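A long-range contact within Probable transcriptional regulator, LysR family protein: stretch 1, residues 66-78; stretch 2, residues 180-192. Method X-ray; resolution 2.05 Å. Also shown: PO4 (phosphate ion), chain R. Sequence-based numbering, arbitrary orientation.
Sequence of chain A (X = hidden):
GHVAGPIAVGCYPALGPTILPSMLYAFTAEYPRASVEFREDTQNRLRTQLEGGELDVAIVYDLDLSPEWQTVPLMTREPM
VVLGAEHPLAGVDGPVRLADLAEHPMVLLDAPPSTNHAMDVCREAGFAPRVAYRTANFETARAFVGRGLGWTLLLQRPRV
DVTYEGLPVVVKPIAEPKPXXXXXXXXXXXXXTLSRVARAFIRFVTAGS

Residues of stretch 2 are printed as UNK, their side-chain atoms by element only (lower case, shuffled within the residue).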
ATOM      1  N   SER A  66      15.209 -16.721  -9.437  1.00 32.15           N
ATOM      2  CA  SER A  66      16.309 -17.649  -9.715  1.00 32.16           C
ATOM      3  C   SER A  66      15.796 -19.036 -10.027  1.00 31.59           C
ATOM      4  O   SER A  66      14.835 -19.514  -9.418  1.00 29.68           O
ATOM      5  CB  SER A  66      17.309 -17.828  -8.572  1.00 31.57           C
ATOM      6  OG  SER A  66      16.858 -17.134  -7.440  1.00 37.04           O
ATOM      7  N   PRO A  67      16.476 -19.695 -10.970  1.00 31.84           N
ATOM      8  CA  PRO A  67      16.363 -21.146 -11.112  1.00 32.33           C
ATOM      9  C   PRO A  67      16.736 -21.928  -9.855  1.00 31.73           C
ATOM     10  O   PRO A  67      16.437 -23.114  -9.817  1.00 32.61           O
ATOM     11  CB  PRO A  67      17.360 -21.472 -12.246  1.00 32.13           C
ATOM     12  CG  PRO A  67      17.458 -20.242 -13.025  1.00 29.99           C
ATOM     13  CD  PRO A  67      17.360 -19.112 -12.008  1.00 32.40           C
ATOM     14  N   GLU A  68      17.377 -21.305  -8.854  1.00 31.46           N
ATOM     15  CA  GLU A  68      17.779 -22.026  -7.617  1.00 31.78           C
ATOM     16  C   GLU A  68      16.557 -22.307  -6.693  1.00 31.45           C
ATOM     17  O   GLU A  68      16.676 -23.038  -5.705  1.00 30.05           O
ATOM     18  CB  GLU A  68      18.873 -21.250  -6.829  1.00 31.97           C
ATOM     19  CG  GLU A  68      20.379 -21.330  -7.369  1.00 35.08           C
ATOM     20  CD  GLU A  68      21.468 -21.069  -6.264  1.00 34.45           C
ATOM     21  OE1 GLU A  68      21.772 -19.884  -5.895  1.00 36.19           O
ATOM     22  OE2 GLU A  68      22.076 -22.064  -5.779  1.00 34.39           O
ATOM     23  N   TRP A  69      15.407 -21.686  -7.015  1.00 29.34           N
ATOM     24  CA  TRP A  69      14.190 -21.742  -6.213  1.00 28.34           C
ATOM     25  C   TRP A  69      13.217 -22.777  -6.730  1.00 26.95           C
ATOM     26  O   TRP A  69      12.882 -22.812  -7.893  1.00 26.38           O
ATOM     27  CB  TRP A  69      13.507 -20.365  -6.207  1.00 27.74           C
ATOM     28  CG  TRP A  69      14.314 -19.277  -5.437  1.00 27.83           C
ATOM     29  CD1 TRP A  69      15.638 -19.338  -5.023  1.00 27.91           C
ATOM     30  CD2 TRP A  69      13.850 -17.970  -5.088  1.00 25.86           C
ATOM     31  NE1 TRP A  69      16.007 -18.155  -4.426  1.00 26.41           N
ATOM     32  CE2 TRP A  69      14.925 -17.302  -4.428  1.00 28.60           C
ATOM     33  CE3 TRP A  69      12.631 -17.305  -5.246  1.00 24.47           C
ATOM     34  CZ2 TRP A  69      14.798 -16.005  -3.924  1.00 28.78           C
ATOM     35  CZ3 TRP A  69      12.489 -16.020  -4.721  1.00 27.53           C
ATOM     36  CH2 TRP A  69      13.581 -15.372  -4.090  1.00 29.47           C
ATOM     37  N   GLN A  70      12.807 -23.648  -5.851  1.00 28.19           N
ATOM     38  CA  GLN A  70      11.705 -24.560  -6.084  1.00 28.91           C
ATOM     39  C   GLN A  70      10.456 -23.703  -5.892  1.00 29.20           C
ATOM     40  O   GLN A  70      10.449 -22.807  -5.040  1.00 27.98           O
ATOM     41  CB  GLN A  70      11.762 -25.647  -5.025  1.00 28.17           C
ATOM     42  CG  GLN A  70      12.945 -26.589  -5.163  1.00 34.21           C
ATOM     43  CD  GLN A  70      12.650 -27.695  -6.163  1.00 42.77           C
ATOM     44  OE1 GLN A  70      12.052 -28.721  -5.812  1.00 46.87           O
ATOM     45  NE2 GLN A  70      13.061 -27.500  -7.411  1.00 46.04           N
ATOM     46  N   THR A  71       9.429 -23.944  -6.688  1.00 29.99           N
ATOM     47  CA  THR A  71       8.191 -23.161  -6.609  1.00 30.77           C
ATOM     48  C   THR A  71       6.990 -24.115  -6.758  1.00 30.99           C
ATOM     49  O   THR A  71       7.130 -25.176  -7.337  1.00 28.93           O
ATOM     50  CB  THR A  71       8.072 -22.072  -7.714  1.00 30.68           C
ATOM     51  OG1 THR A  71       8.034 -22.704  -8.993  1.00 35.65           O
ATOM     52  CG2 THR A  71       9.226 -21.015  -7.669  1.00 28.43           C
ATOM     53  N   VAL A  72       5.828 -23.729  -6.232  1.00 30.57           N
ATOM     54  CA  VAL A  72       4.588 -24.477  -6.434  1.00 31.92           C
ATOM     55  C   VAL A  72       3.506 -23.396  -6.649  1.00 33.22           C
ATOM     56  O   VAL A  72       3.354 -22.504  -5.819  1.00 31.04           O
ATOM     57  CB  VAL A  72       4.224 -25.371  -5.188  1.00 32.50           C
ATOM     58  CG1 VAL A  72       2.765 -25.809  -5.248  1.00 34.45           C
ATOM     59  CG2 VAL A  72       5.062 -26.644  -5.099  1.00 32.57           C
ATOM     60  N   PRO A  73       2.740 -23.485  -7.757  1.00 34.21           N
ATOM     61  CA  PRO A  73       1.760 -22.453  -8.034  1.00 34.30           C
ATOM     62  C   PRO A  73       0.561 -22.442  -7.093  1.00 34.30           C
ATOM     63  O   PRO A  73       0.045 -23.479  -6.709  1.00 35.21           O
ATOM     64  CB  PRO A  73       1.367 -22.700  -9.486  1.00 34.44           C
ATOM     65  CG  PRO A  73       1.581 -24.145  -9.696  1.00 36.52           C
ATOM     66  CD  PRO A  73       2.752 -24.539  -8.791  1.00 35.60           C
ATOM     67  N   LEU A  74       0.155 -21.253  -6.672  1.00 32.82           N
ATOM     68  CA  LEU A  74      -0.941 -21.121  -5.719  1.00 32.91           C
ATOM     69  C   LEU A  74      -2.179 -20.697  -6.510  1.00 33.33           C
ATOM     70  O   LEU A  74      -3.311 -21.137  -6.253  1.00 33.08           O
ATOM     71  CB  LEU A  74      -0.552 -20.058  -4.703  1.00 32.95           C
ATOM     72  CG  LEU A  74       0.126 -20.368  -3.361  1.00 33.78           C
ATOM     73  CD1 LEU A  74       0.842 -21.638  -3.344  1.00 34.06           C
ATOM     74  CD2 LEU A  74       1.052 -19.243  -3.021  1.00 33.32           C
HETATM   75  N   MSE A  75      -1.932 -19.858  -7.505  1.00 33.30           N
HETATM   76  CA  MSE A  75      -2.972 -19.264  -8.324  1.00 37.09           C
HETATM   77  C   MSE A  75      -2.282 -18.586  -9.508  1.00 34.79           C
HETATM   78  O   MSE A  75      -1.071 -18.394  -9.485  1.00 32.81           O
HETATM   79  CB  MSE A  75      -3.867 -18.276  -7.561  1.00 35.87           C
HETATM   80  CG  MSE A  75      -3.188 -17.264  -6.583  1.00 38.90           C
HETATM   81 SE   MSE A  75      -3.726 -15.484  -7.073  0.70 52.57          SE
HETATM   82  CE  MSE A  75      -5.554 -15.386  -6.323  1.00 49.57           C
ATOM     83  N   THR A  76      -3.069 -18.300 -10.548  1.00 32.60           N
ATOM     84  CA  THR A  76      -2.594 -17.647 -11.738  1.00 32.95           C
ATOM     85  C   THR A  76      -3.554 -16.481 -12.026  1.00 32.71           C
ATOM     86  O   THR A  76      -4.750 -16.591 -11.798  1.00 32.16           O
ATOM     87  CB  THR A  76      -2.623 -18.588 -12.928  1.00 32.79           C
ATOM     88  OG1 THR A  76      -1.724 -19.670 -12.695  1.00 36.93           O
ATOM     89  CG2 THR A  76      -2.117 -17.886 -14.145  1.00 34.19           C
ATOM     90  N   ARG A  77      -3.044 -15.387 -12.541  1.00 32.03           N
ATOM     91  CA  ARG A  77      -3.940 -14.275 -12.889  1.00 34.48           C
ATOM     92  C   ARG A  77      -3.455 -13.588 -14.104  1.00 32.39           C
ATOM     93  O   ARG A  77      -2.269 -13.395 -14.306  1.00 32.61           O
ATOM     94  CB  ARG A  77      -4.029 -13.226 -11.764  1.00 36.33           C
ATOM     95  CG  ARG A  77      -4.353 -13.810 -10.391  1.00 39.98           C
ATOM     96  CD  ARG A  77      -5.766 -13.500 -10.015  1.00 46.21           C
ATOM     97  NE  ARG A  77      -5.774 -12.508  -8.937  1.00 48.68           N
ATOM     98  CZ  ARG A  77      -6.802 -11.695  -8.642  1.00 47.58           C
ATOM     99  NH1 ARG A  77      -7.943 -11.756  -9.348  1.00 45.71           N
ATOM    100  NH2 ARG A  77      -6.686 -10.841  -7.620  1.00 37.30           N
ATOM    101  N   GLU A  78      -4.419 -13.203 -14.902  1.00 33.49           N
ATOM    102  CA  GLU A  78      -4.245 -12.393 -16.092  1.00 34.03           C
ATOM    103  C   GLU A  78      -4.026 -10.918 -15.712  1.00 32.66           C
ATOM    104  O   GLU A  78      -4.792 -10.384 -14.942  1.00 32.78           O
ATOM    105  CB  GLU A  78      -5.559 -12.501 -16.842  1.00 35.85           C
ATOM    106  CG  GLU A  78      -5.615 -13.444 -17.998  1.00 40.89           C
ATOM    107  CD  GLU A  78      -5.706 -12.659 -19.304  1.00 48.77           C
ATOM    108  OE1 GLU A  78      -4.755 -12.808 -20.111  1.00 52.38           O
ATOM    109  OE2 GLU A  78      -6.713 -11.897 -19.523  1.00 46.69           O
ATOM    110  N   UNK A 180       0.029 -12.642 -21.148  1.00 28.10           N
ATOM    111  CA  UNK A 180       0.465 -13.869 -20.481  1.00 27.98           C
ATOM    112  C   UNK A 180      -0.062 -13.841 -19.033  1.00 27.64           C
ATOM    113  O   UNK A 180      -0.045 -12.771 -18.403  1.00 26.79           O
ATOM    114  c   UNK A 180       2.036 -13.935 -20.509  1.00 27.26           C
ATOM    115  N   UNK A 181      -0.614 -14.950 -18.551  1.00 26.70           N
ATOM    116  CA  UNK A 181      -0.977 -15.058 -17.138  1.00 28.82           C
ATOM    117  C   UNK A 181       0.280 -15.142 -16.273  1.00 28.45           C
ATOM    118  O   UNK A 181       1.333 -15.614 -16.733  1.00 29.09           O
ATOM    119  c   UNK A 181      -1.851 -16.290 -16.874  1.00 29.26           C
ATOM    120  o   UNK A 181      -3.027 -16.130 -17.642  1.00 31.42           O
ATOM    121  N   UNK A 182       0.148 -14.705 -15.030  1.00 27.64           N
ATOM    122  CA  UNK A 182       1.244 -14.728 -14.106  1.00 27.61           C
ATOM    123  C   UNK A 182       0.821 -15.551 -12.919  1.00 27.42           C
ATOM    124  O   UNK A 182      -0.235 -15.305 -12.325  1.00 28.31           O
ATOM    125  c   UNK A 182       2.764 -13.291 -12.582  1.00 28.30           C
ATOM    126  c   UNK A 182       1.626 -13.274 -13.656  1.00 27.70           C
ATOM    127  c   UNK A 182       2.019 -12.440 -14.854  1.00 24.31           C
ATOM    128  N   UNK A 183       1.658 -16.529 -12.598  1.00 27.73           N
ATOM    129  CA  UNK A 183       1.493 -17.351 -11.432  1.00 29.24           C
ATOM    130  C   UNK A 183       2.031 -16.653 -10.199  1.00 29.70           C
ATOM    131  O   UNK A 183       3.095 -16.018 -10.223  1.00 29.46           O
ATOM    132  c   UNK A 183       2.188 -18.694 -11.636  1.00 27.96           C
ATOM    133  N   UNK A 184       1.251 -16.767  -9.133  1.00 30.30           N
ATOM    134  CA  UNK A 184       1.695 -16.563  -7.797  1.00 28.79           C
ATOM    135  C   UNK A 184       2.104 -17.947  -7.259  1.00 29.37           C
ATOM    136  O   UNK A 184       1.326 -18.936  -7.309  1.00 27.27           O
ATOM    137  c   UNK A 184       0.125 -14.629  -7.658  1.00 29.67           C
ATOM    138  c   UNK A 184       1.051 -15.637  -5.514  1.00 30.57           C
ATOM    139  c   UNK A 184       0.590 -15.937  -6.983  1.00 30.03           C
ATOM    140  N   UNK A 185       3.342 -18.013  -6.759  1.00 28.50           N
ATOM    141  CA  UNK A 185       3.925 -19.246  -6.230  1.00 25.93           C
ATOM    142  C   UNK A 185       4.316 -19.150  -4.735  1.00 25.83           C
ATOM    143  O   UNK A 185       4.564 -18.060  -4.226  1.00 24.86           O
ATOM    144  c   UNK A 185       4.728 -19.899  -8.567  1.00 26.44           C
ATOM    145  c   UNK A 185       6.309 -18.583  -6.975  1.00 25.07           C
ATOM    146  c   UNK A 185       5.150 -19.658  -7.070  1.00 26.52           C
ATOM    147  N   UNK A 186       4.312 -20.292  -4.046  1.00 25.00           N
ATOM    148  CA  UNK A 186       5.167 -20.490  -2.837  1.00 24.51           C
ATOM    149  C   UNK A 186       6.573 -20.957  -3.270  1.00 23.46           C
ATOM    150  O   UNK A 186       6.708 -21.846  -4.117  1.00 23.15           O
ATOM    151  c   UNK A 186       5.362 -21.385  -0.436  1.00 25.83           C
ATOM    152  c   UNK A 186       4.357 -22.910  -2.272  1.00 25.20           C
ATOM    153  c   UNK A 186       4.535 -21.423  -1.764  1.00 25.37           C
ATOM    154  N   UNK A 187       7.618 -20.319  -2.765  1.00 22.41           N
ATOM    155  CA  UNK A 187       8.975 -20.644  -3.214  1.00 22.51           C
ATOM    156  C   UNK A 187       9.934 -20.895  -2.071  1.00 22.64           C
ATOM    157  O   UNK A 187       9.742 -20.412  -0.959  1.00 22.73           O
ATOM    158  c   UNK A 187       9.512 -19.500  -4.162  1.00 23.30           C
ATOM    159  N   UNK A 188      10.941 -21.709  -2.320  1.00 22.73           N
ATOM    160  CA  UNK A 188      12.006 -21.930  -1.355  1.00 23.25           C
ATOM    161  C   UNK A 188      13.245 -22.315  -2.129  1.00 24.29           C
ATOM    162  O   UNK A 188      13.159 -22.691  -3.268  1.00 25.23           O
ATOM    163  c   UNK A 188       8.992 -24.313  -1.809  1.00 23.91           C
ATOM    164  c   UNK A 188       8.026 -25.092  -2.439  1.00 24.62           C
ATOM    165  n   UNK A 188      11.810 -26.508  -1.625  1.00 25.51           N
ATOM    166  c   UNK A 188       8.319 -26.436  -2.840  1.00 22.70           C
ATOM    167  c   UNK A 188      12.361 -25.392  -0.995  1.00 25.24           C
ATOM    168  c   UNK A 188      10.521 -26.218  -1.979  1.00 24.77           C
ATOM    169  c   UNK A 188      10.260 -24.875  -1.561  1.00 25.49           C
ATOM    170  c   UNK A 188      11.654 -23.014  -0.338  1.00 23.85           C
ATOM    171  c   UNK A 188       9.554 -27.014  -2.596  1.00 22.54           C
ATOM    172  c   UNK A 188      11.451 -24.389  -0.925  1.00 24.15           C
ATOM    173  N   UNK A 189      14.398 -22.239  -1.502  1.00 25.29           N
ATOM    174  CA  UNK A 189      15.654 -22.475  -2.212  1.00 26.94           C
ATOM    175  C   UNK A 189      15.960 -23.991  -2.328  1.00 27.70           C
ATOM    176  O   UNK A 189      15.896 -24.704  -1.338  1.00 27.02           O
ATOM    177  c   UNK A 189      18.559 -20.319  -2.584  1.00 32.00           C
ATOM    178  c   UNK A 189      17.996 -21.470  -2.143  1.00 28.35           C
ATOM    179  n   UNK A 189      18.903 -22.471  -2.413  1.00 25.49           N
ATOM    180  c   UNK A 189      16.717 -21.714  -1.416  1.00 27.85           C
ATOM    181  c   UNK A 189      19.967 -21.951  -3.007  1.00 29.15           C
ATOM    182  n   UNK A 189      19.788 -20.642  -3.117  1.00 28.64           N
ATOM    183  N   UNK A 190      16.244 -24.470  -3.557  1.00 28.14           N
ATOM    184  CA  UNK A 190      16.733 -25.829  -3.874  1.00 29.15           C
ATOM    185  C   UNK A 190      17.640 -26.462  -2.845  1.00 29.20           C
ATOM    186  O   UNK A 190      17.637 -27.678  -2.683  1.00 29.38           O
ATOM    187  c   UNK A 190      17.622 -25.768  -5.117  1.00 30.77           C
ATOM    188  o   UNK A 190      18.912 -25.656  -7.576  1.00 36.65           O
ATOM    189  c   UNK A 190      17.716 -25.994  -7.508  1.00 34.12           C
ATOM    190  c   UNK A 190      17.156 -26.558  -6.276  1.00 32.36           C
ATOM    191  n   UNK A 190      16.841 -25.769  -8.483  1.00 37.81           N
ATOM    192  N   UNK A 191      18.483 -25.656  -2.229  1.00 29.17           N
ATOM    193  CA  UNK A 191      19.559 -26.182  -1.396  1.00 30.70           C
ATOM    194  C   UNK A 191      19.249 -26.060   0.068  1.00 30.08           C
ATOM    195  O   UNK A 191      20.054 -26.468   0.889  1.00 29.43           O
ATOM    196  c   UNK A 191      20.809 -25.354  -1.645  1.00 30.95           C
ATOM    197  o   UNK A 191      22.791 -26.828  -2.956  1.00 45.16           O
ATOM    198  c   UNK A 191      22.182 -25.980  -3.671  1.00 41.06           C
ATOM    199  o   UNK A 191      22.479 -25.749  -4.846  1.00 45.01           O
ATOM    200  c   UNK A 191      21.057 -25.158  -3.128  1.00 36.04           C
ATOM    201  N   UNK A 192      18.126 -25.408   0.396  1.00 29.28           N
ATOM    202  CA  UNK A 192      17.697 -25.321   1.784  1.00 28.60           C
ATOM    203  C   UNK A 192      17.352 -26.709   2.355  1.00 26.89           C
ATOM    204  O   UNK A 192      16.816 -27.559   1.647  1.00 26.21           O
ATOM    205  c   UNK A 192      16.507 -24.380   1.918  1.00 28.18           C
TER
HETATM  206  P   PO4 R1674      -6.044 -20.482 -10.357  1.00 78.21           P
HETATM  207  O1  PO4 R1674      -6.422 -21.173 -11.655  1.00 79.55           O
HETATM  208  O2  PO4 R1674      -5.242 -21.447  -9.493  1.00 79.90           O
HETATM  209  O3  PO4 R1674      -5.223 -19.282 -10.725  1.00 78.93           O
HETATM  210  O4  PO4 R1674      -7.247 -19.998  -9.563  1.00 79.19           O
HETATM  211  O   HOH W   1      -3.298 -15.218 -20.262  1.00 23.79           O

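Position 180 carries a single carbon, directed away from stretch 1 and without contact: Ala180, a small residue before the strand begins. At position 181 one carbon bears one oxygen. CB lies 3.2 Å from Thr76 CG2, and the oxygen shares water 1 with Glu78 OE1. This is Ser181, whose OG lies 2.8 Å from the water O; a short polar side chain suits this exposed edge.

Position 182 has three carbons, branched at CB, on the same sheet face as Arg77. It is Val182, a beta-branched residue at home in an extended, buried strand. Val182 N donates a hydrogen bond to Arg77 O, and Val182 O accepts one from Arg77 N, both 2.8 Å. Position 183 has one carbon, its CB 4.2 Å from Thr76 OG1: Ala183, small where the backbones come close, its CA 4.1 Å from Thr76 CA.

Position 184 again has three carbons branched at CB, packed against the selenium of Met75 and against Leu74. It is Val184, with CG2 4.0 Å from Met75 SE. Three branched carbons also mark position 185, on the face of Thr71 and Pro73; this is Val185, its CB 3.8 Å from Thr71 CB. Position 186 repeats the pattern on the other face, giving Val186, whose CG1 reaches Leu74 CD1 at 3.9 Å and Val72 CB at 3.8 Å. Branched, apolar valines suit these three buried strand positions.

Position 187 has a lone carbon, its CB 4.0 Å from Trp69 CE3 and 3.8 Å from Thr71 CG2. Ala187 thus fills the space beside the indole compactly.

Position 188 holds one carbon and fused five- and six-membered rings with one nitrogen, so it is Trp188. Gln70 CB sits over its face, 3.6 Å from the five-membered ring centroid, while Val72 CG2 meets the edge, 4.0 Å from CH2. The broad ring offers a face to Gln70 and an edge to Val72.

Position 189 has one carbon, then a five-membered ring with two nitrogens: His189. Its ring suits the place by offering a face to Glu68 CB and a nitrogen, ND1, that accepts a hydrogen bond from the backbone N of position 191. Trp69 NE1 is 3.8 Å from CD2.

At position 190, three carbons end in one oxygen and one nitrogen: Gln190, long enough for its amide NE2 to make a weak hydrogen bond to Pro67 O (3.0 Å). Position 191 has three carbons, the third carrying two oxygens: Glu191. Its OE2 is 3.8 Å from Glu68 OE2, a like-charge approach easier to tolerate because Glu191 is exposed to solvent. Position 192 has one carbon and no contact: Ala192, closing a type I turn.

The contact is an antiparallel ladder of paired backbone hydrogen bonds. At the bulge between Pro73 and Met75, Val184 O accepts from Leu74 N (2.7 Å) and weakly from Met75 N (3.4 Å), preserving the pairing across the register shift. Side chains then pack on both faces.

Stretch 2 (180-192) ASVAVVVAWHQEA
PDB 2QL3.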